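Local coordinates for protein aspartyl-tRNA synthetase 2 (Thermus thermophilus, PDB 1N9W) that attaches aspartate, activated with ATP, to both tRNA(Asp) and tRNA(Asn) as a homodimeric, non-discriminating class II synthetase, at residues G20-R25 with S57-R62; F144-T149 with R192-A197. All coordinates share one frame; numbering follows the deposited sequence.

Interaction 1 (G20-R25 with S57-R62); sequences GFLHWR and SALRVR
The carbonyl oxygen of G20 takes the amide of L59, N to O 2.8 Å in a nearly straight bond (175° at the hydrogen), and the CA-H of A58 also leans on it. L59 returns the bond through its own carbonyl, which accepts G20 N at 3.1 Å, so G20 and L59 form an antiparallel hydrogen-bonded pair. One step on, F21 and A58 make the non-hydrogen-bonded pair, and beyond it L22 N reaches S57 O at 2.9 Å. The paired stretch is short: the segments 20-25 and 58-62 run 105° apart in their N-to-C directions, and R60 to R62 lead away from it.

Side chains add little. With CG anti to its carbonyl carbon (chi1 -58°), the F21 ring lies beside A58, CE2 resting 4.0 Å from A58 CB. On the other face L59 extends CD1 to within 4.0 Å of L22 CB. S57 OG turns to the backbone of L54 and A88.

This is a strand pairing of the anticodon-binding OB-fold, in which the strand 15-28 is flanked by 58-67 and by 31-38. Against 31-38, H23 and W24 both face L35 in a classic beta bulge, while F223 of the second subunit meets the F21 ring edge-to-face.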
loop_
_atom_site.group_PDB
_atom_site.type_symbol
_atom_site.label_atom_id
_atom_site.label_comp_id
_atom_site.label_asym_id
_atom_site.label_seq_id
_atom_site.Cartn_x
_atom_site.Cartn_y
_atom_site.Cartn_z
ATOM N N GLY B 20 -19.499 15.155 12.745
ATOM C CA GLY B 20 -18.208 15.825 12.666
ATOM C C GLY B 20 -17.737 16.344 14.009
ATOM O O GLY B 20 -18.179 15.860 15.050
ATOM N N PHE B 21 -16.833 17.317 13.990
ATOM C CA PHE B 21 -16.301 17.903 15.222
ATOM C C PHE B 21 -16.534 19.398 15.266
ATOM O O PHE B 21 -16.463 20.072 14.240
ATOM C CB PHE B 21 -14.794 17.662 15.343
ATOM C CG PHE B 21 -14.407 16.218 15.314
ATOM C CD1 PHE B 21 -14.250 15.549 14.101
ATOM C CD2 PHE B 21 -14.218 15.515 16.500
ATOM C CE1 PHE B 21 -13.903 14.210 14.074
ATOM C CE2 PHE B 21 -13.872 14.171 16.479
ATOM C CZ PHE B 21 -13.714 13.511 15.268
ATOM N N LEU B 22 -16.787 19.922 16.459
ATOM C CA LEU B 22 -17.012 21.353 16.614
ATOM C C LEU B 22 -15.709 22.141 16.375
ATOM O O LEU B 22 -14.841 22.201 17.246
ATOM C CB LEU B 22 -17.555 21.622 18.019
ATOM C CG LEU B 22 -17.944 23.054 18.413
ATOM C CD1 LEU B 22 -18.996 23.619 17.460
ATOM C CD2 LEU B 22 -18.474 23.019 19.845
ATOM N N HIS B 23 -15.584 22.745 15.196
ATOM C CA HIS B 23 -14.388 23.516 14.851
ATOM C C HIS B 23 -14.306 24.742 15.779
ATOM O O HIS B 23 -13.266 24.995 16.375
ATOM C CB HIS B 23 -14.443 23.948 13.384
ATOM C CG HIS B 23 -13.103 24.250 12.791
ATOM N ND1 HIS B 23 -12.161 23.276 12.543
ATOM C CD2 HIS B 23 -12.542 25.423 12.411
ATOM C CE1 HIS B 23 -11.076 23.837 12.041
ATOM N NE2 HIS B 23 -11.281 25.138 11.953
ATOM N N TRP B 24 -15.397 25.504 15.874
ATOM C CA TRP B 24 -15.490 26.648 16.780
ATOM C C TRP B 24 -16.944 26.984 17.051
ATOM O O TRP B 24 -17.859 26.442 16.419
ATOM C CB TRP B 24 -14.730 27.909 16.297
ATOM C CG TRP B 24 -15.096 28.462 14.954
ATOM C CD1 TRP B 24 -14.304 28.471 13.843
ATOM C CD2 TRP B 24 -16.336 29.082 14.568
ATOM N NE1 TRP B 24 -14.966 29.054 12.787
ATOM C CE2 TRP B 24 -16.214 29.437 13.203
ATOM C CE3 TRP B 24 -17.528 29.371 15.239
ATOM C CZ2 TRP B 24 -17.249 30.060 12.496
ATOM C CZ3 TRP B 24 -18.559 29.994 14.531
ATOM C CH2 TRP B 24 -18.409 30.332 13.176
ATOM N N ARG B 25 -17.149 27.879 18.008
ATOM C CA ARG B 25 -18.482 28.289 18.408
ATOM C C ARG B 25 -18.494 29.782 18.732
ATOM O O ARG B 25 -17.472 30.364 19.088
ATOM C CB ARG B 25 -18.903 27.479 19.647
ATOM C CG ARG B 25 -17.933 27.651 20.831
ATOM C CD ARG B 25 -18.227 26.776 22.056
ATOM N NE ARG B 25 -17.392 27.206 23.182
ATOM C CZ ARG B 25 -17.502 26.776 24.437
ATOM N NH1 ARG B 25 -18.419 25.876 24.775
ATOM N NH2 ARG B 25 -16.689 27.268 25.366
ATOM N N SER B 57 -15.397 18.786 20.180
ATOM C CA SER B 57 -16.302 17.752 20.678
ATOM C C SER B 57 -16.858 17.089 19.422
ATOM O O SER B 57 -17.019 17.748 18.386
ATOM C CB SER B 57 -17.454 18.360 21.489
ATOM O OG SER B 57 -17.064 18.659 22.816
ATOM N N ALA B 58 -17.128 15.790 19.493
ATOM C CA ALA B 58 -17.691 15.077 18.351
ATOM C C ALA B 58 -19.196 15.298 18.419
ATOM O O ALA B 58 -19.807 15.122 19.474
ATOM C CB ALA B 58 -17.361 13.594 18.434
ATOM N N LEU B 59 -19.790 15.680 17.295
ATOM C CA LEU B 59 -21.220 15.965 17.255
ATOM C C LEU B 59 -22.007 15.324 16.125
ATOM O O LEU B 59 -21.469 14.890 15.104
ATOM C CB LEU B 59 -21.440 17.470 17.113
ATOM C CG LEU B 59 -20.740 18.501 17.976
ATOM C CD1 LEU B 59 -21.124 19.865 17.441
ATOM C CD2 LEU B 59 -21.131 18.352 19.430
ATOM N N ARG B 60 -23.313 15.311 16.325
ATOM C CA ARG B 60 -24.237 14.846 15.319
ATOM C C ARG B 60 -25.214 16.014 15.222
ATOM O O ARG B 60 -25.665 16.528 16.249
ATOM C CB ARG B 60 -24.961 13.583 15.779
ATOM C CG ARG B 60 -26.117 13.199 14.891
ATOM C CD ARG B 60 -26.642 11.821 15.233
ATOM N NE ARG B 60 -28.011 11.690 14.787
ATOM C CZ ARG B 60 -29.054 12.241 15.401
ATOM N NH1 ARG B 60 -28.887 12.953 16.506
ATOM N NH2 ARG B 60 -30.273 12.108 14.886
ATOM N N VAL B 61 -25.492 16.464 14.002
ATOM C CA VAL B 61 -26.420 17.566 13.789
ATOM C C VAL B 61 -27.489 17.230 12.757
ATOM O O VAL B 61 -27.194 16.743 11.660
ATOM C CB VAL B 61 -25.717 18.862 13.300
ATOM C CG1 VAL B 61 -26.780 19.912 12.926
ATOM C CG2 VAL B 61 -24.776 19.419 14.380
ATOM N N ARG B 62 -28.737 17.495 13.124
ATOM C CA ARG B 62 -29.872 17.268 12.228
ATOM C C ARG B 62 -30.477 18.639 11.946
ATOM O O ARG B 62 -30.804 19.382 12.871
ATOM C CB ARG B 62 -30.905 16.357 12.899
ATOM C CG ARG B 62 -32.213 16.224 12.125
ATOM C CD ARG B 62 -33.137 15.176 12.751
ATOM N NE ARG B 62 -33.600 15.538 14.103
ATOM C CZ ARG B 62 -34.675 16.280 14.361
ATOM N NH1 ARG B 62 -35.416 16.754 13.365
ATOM N NH2 ARG B 62 -35.011 16.535 15.613
#

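Interaction 2 (F144-T149 with R192-A197); sequences FTEIFT and RVYEVA
The F144 ring carries R192 CB on one face, 3.5 Å from the ring centroid and only 8° off the normal, a CH-pi contact, while the backbone carbonyl carbon of V193 lies at its edge in the ring plane. Beyond CB the R192 chain bends at chi2 and chi3, which brings NE near F144 CE1; NH2 approaches the same atom, with the guanidinium plane tilted 54° to the ring. NE is hydrogen-bonded to Q142 O. The Y194 ring receives E146 CA over one face, toward the rim, and F144 CB at its edge. E146 CB sits 3.5 Å from Y194 CZ, and the Y194 hydroxyl is hydrogen-bonded to D140.

The backbones pair in parallel. T145 N bonds to R192 O at 2.9 Å and I147 N to Y194 O at 3.1 Å, whereas the link from Y194 N to T145 O is weak. On the face bearing T145 and V193, I147 CD1 packs 3.7 Å from V193 CG2.

Further along, the E195 side chain reaches across to T149. Its CG is anti to the backbone N and the chain stays extended: OE2 accepts T149 N at 2.9 Å, from 32° out of the carboxylate plane, and OE1 accepts T149 OG1 at 2.8 Å through its syn lone pair. One water joins E146 OE2, I147 O and V196 N.

Both glutamates have cationic partners outside the two segments: K183 pairs with E195 OE1, R136 with E146 OE2, and R136 of the second subunit with E146 OE1. These charges would be expected to keep both carboxylates ionised. Of these pairs, the one with R136 of the second subunit crosses the dimer interface, tying strand 145-146 to the other chain.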
loop_
_atom_site.group_PDB
_atom_site.type_symbol
_atom_site.label_atom_id
_atom_site.label_comp_id
_atom_site.label_asym_id
_atom_site.label_seq_id
_atom_site.Cartn_x
_atom_site.Cartn_y
_atom_site.Cartn_z
ATOM N N PHE B 144 2.577 -4.778 -13.198
ATOM C CA PHE B 144 3.533 -4.890 -12.102
ATOM C C PHE B 144 2.835 -5.639 -10.982
ATOM O O PHE B 144 1.604 -5.658 -10.909
ATOM C CB PHE B 144 3.952 -3.518 -11.578
ATOM C CG PHE B 144 5.001 -2.847 -12.406
ATOM C CD1 PHE B 144 4.725 -2.446 -13.706
ATOM C CD2 PHE B 144 6.272 -2.617 -11.881
ATOM C CE1 PHE B 144 5.696 -1.825 -14.479
ATOM C CE2 PHE B 144 7.255 -1.996 -12.641
ATOM C CZ PHE B 144 6.970 -1.597 -13.945
ATOM N N THR B 145 3.619 -6.269 -10.117
ATOM C CA THR B 145 3.068 -6.993 -8.978
ATOM C C THR B 145 3.621 -6.381 -7.681
ATOM O O THR B 145 4.835 -6.293 -7.494
ATOM C CB THR B 145 3.426 -8.506 -9.034
ATOM O OG1 THR B 145 2.731 -9.120 -10.127
ATOM C CG2 THR B 145 3.032 -9.208 -7.741
ATOM N N GLU B 146 2.717 -5.945 -6.801
ATOM C CA GLU B 146 3.111 -5.353 -5.523
ATOM C C GLU B 146 3.721 -6.437 -4.648
ATOM O O GLU B 146 3.183 -7.542 -4.548
ATOM C CB GLU B 146 1.901 -4.729 -4.812
ATOM C CG GLU B 146 2.180 -4.232 -3.387
ATOM C CD GLU B 146 1.131 -3.251 -2.871
ATOM O OE1 GLU B 146 -0.067 -3.428 -3.182
ATOM O OE2 GLU B 146 1.508 -2.307 -2.139
ATOM N N ILE B 147 4.856 -6.129 -4.029
ATOM C CA ILE B 147 5.514 -7.086 -3.162
ATOM C C ILE B 147 5.700 -6.510 -1.773
ATOM O O ILE B 147 5.569 -5.302 -1.560
ATOM C CB ILE B 147 6.898 -7.476 -3.688
ATOM C CG1 ILE B 147 7.793 -6.232 -3.735
ATOM C CG2 ILE B 147 6.760 -8.147 -5.052
ATOM C CD1 ILE B 147 9.161 -6.471 -4.326
ATOM N N PHE B 148 6.019 -7.396 -0.837
ATOM C CA PHE B 148 6.235 -7.022 0.549
ATOM C C PHE B 148 7.483 -7.739 1.049
ATOM O O PHE B 148 7.457 -8.945 1.288
ATOM C CB PHE B 148 5.011 -7.421 1.377
ATOM C CG PHE B 148 3.712 -6.948 0.781
ATOM C CD1 PHE B 148 3.061 -7.697 -0.195
ATOM C CD2 PHE B 148 3.169 -5.725 1.153
ATOM C CE1 PHE B 148 1.899 -7.224 -0.799
ATOM C CE2 PHE B 148 2.007 -5.243 0.555
ATOM C CZ PHE B 148 1.370 -5.995 -0.418
ATOM N N THR B 149 8.575 -6.992 1.191
ATOM C CA THR B 149 9.843 -7.555 1.638
ATOM C C THR B 149 10.163 -7.212 3.092
ATOM O O THR B 149 9.559 -6.312 3.682
ATOM C CB THR B 149 11.014 -7.085 0.736
ATOM O OG1 THR B 149 11.107 -5.659 0.764
ATOM C CG2 THR B 149 10.793 -7.548 -0.703
ATOM N N ARG B 192 8.319 -7.475 -13.135
ATOM C CA ARG B 192 8.010 -6.077 -12.824
ATOM C C ARG B 192 7.347 -6.020 -11.457
ATOM O O ARG B 192 6.269 -6.587 -11.259
ATOM C CB ARG B 192 7.054 -5.520 -13.889
ATOM C CG ARG B 192 7.602 -5.646 -15.278
ATOM C CD ARG B 192 6.517 -6.008 -16.262
ATOM N NE ARG B 192 5.798 -4.853 -16.733
ATOM C CZ ARG B 192 6.202 -4.072 -17.729
ATOM N NH1 ARG B 192 7.336 -4.327 -18.365
ATOM N NH2 ARG B 192 5.462 -3.027 -18.094
ATOM N N VAL B 193 7.990 -5.335 -10.521
ATOM C CA VAL B 193 7.458 -5.228 -9.168
ATOM C C VAL B 193 7.674 -3.847 -8.572
ATOM O O VAL B 193 8.462 -3.050 -9.078
ATOM C CB VAL B 193 8.143 -6.242 -8.204
ATOM C CG1 VAL B 193 8.038 -7.650 -8.755
ATOM C CG2 VAL B 193 9.596 -5.855 -7.979
ATOM N N TYR B 194 6.950 -3.567 -7.495
ATOM C CA TYR B 194 7.088 -2.297 -6.817
ATOM C C TYR B 194 6.734 -2.491 -5.362
ATOM O O TYR B 194 6.135 -3.499 -4.979
ATOM C CB TYR B 194 6.171 -1.231 -7.423
ATOM C CG TYR B 194 4.697 -1.482 -7.206
ATOM C CD1 TYR B 194 3.945 -2.195 -8.135
ATOM C CD2 TYR B 194 4.048 -0.978 -6.075
ATOM C CE1 TYR B 194 2.579 -2.396 -7.950
ATOM C CE2 TYR B 194 2.687 -1.172 -5.880
ATOM C CZ TYR B 194 1.956 -1.880 -6.825
ATOM O OH TYR B 194 0.601 -2.047 -6.662
ATOM N N GLU B 195 7.114 -1.528 -4.537
ATOM C CA GLU B 195 6.817 -1.628 -3.122
ATOM C C GLU B 195 6.698 -0.261 -2.486
ATOM O O GLU B 195 7.405 0.685 -2.846
ATOM C CB GLU B 195 7.889 -2.464 -2.411
ATOM C CG GLU B 195 7.784 -2.457 -0.884
ATOM C CD GLU B 195 8.719 -3.458 -0.217
ATOM O OE1 GLU B 195 9.910 -3.523 -0.590
ATOM O OE2 GLU B 195 8.259 -4.181 0.694
ATOM N N VAL B 196 5.768 -0.173 -1.549
ATOM C CA VAL B 196 5.496 1.047 -0.815
ATOM C C VAL B 196 5.790 0.737 0.633
ATOM O O VAL B 196 5.008 0.058 1.295
ATOM C CB VAL B 196 4.016 1.433 -0.931
ATOM C CG1 VAL B 196 3.724 2.645 -0.070
ATOM C CG2 VAL B 196 3.666 1.683 -2.386
ATOM N N ALA B 197 6.920 1.219 1.134
ATOM C CA ALA B 197 7.272 0.950 2.524
ATOM C C ALA B 197 8.258 1.970 3.073
ATOM O O ALA B 197 8.941 2.658 2.315
ATOM C CB ALA B 197 7.838 -0.468 2.648
HETATM O O HOH W 1 4.139 -2.722 -1.051
HETATM O O HOH W 2 9.793 -3.293 3.449
#

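Overall arrangement
Interactions 1 and 2 belong to separate domains, the OB-fold that reads the anticodon and the class II catalytic domain. Their centres are 41 Å apart and their nearest atoms about 25 Å, with no direct touch; along the chain interaction 1 closes before interaction 2 opens. Each lies near its own functional surface: the L22 side chain is about 8 Å from that of R26 and about 10 Å from that of Q44, both tRNA-contacting residues, while the V193 side chain is about 10 Å from that of R352, predicted to bind aspartate. Both contacts also touch the second subunit, so residues of both domains lie at the dimer interface.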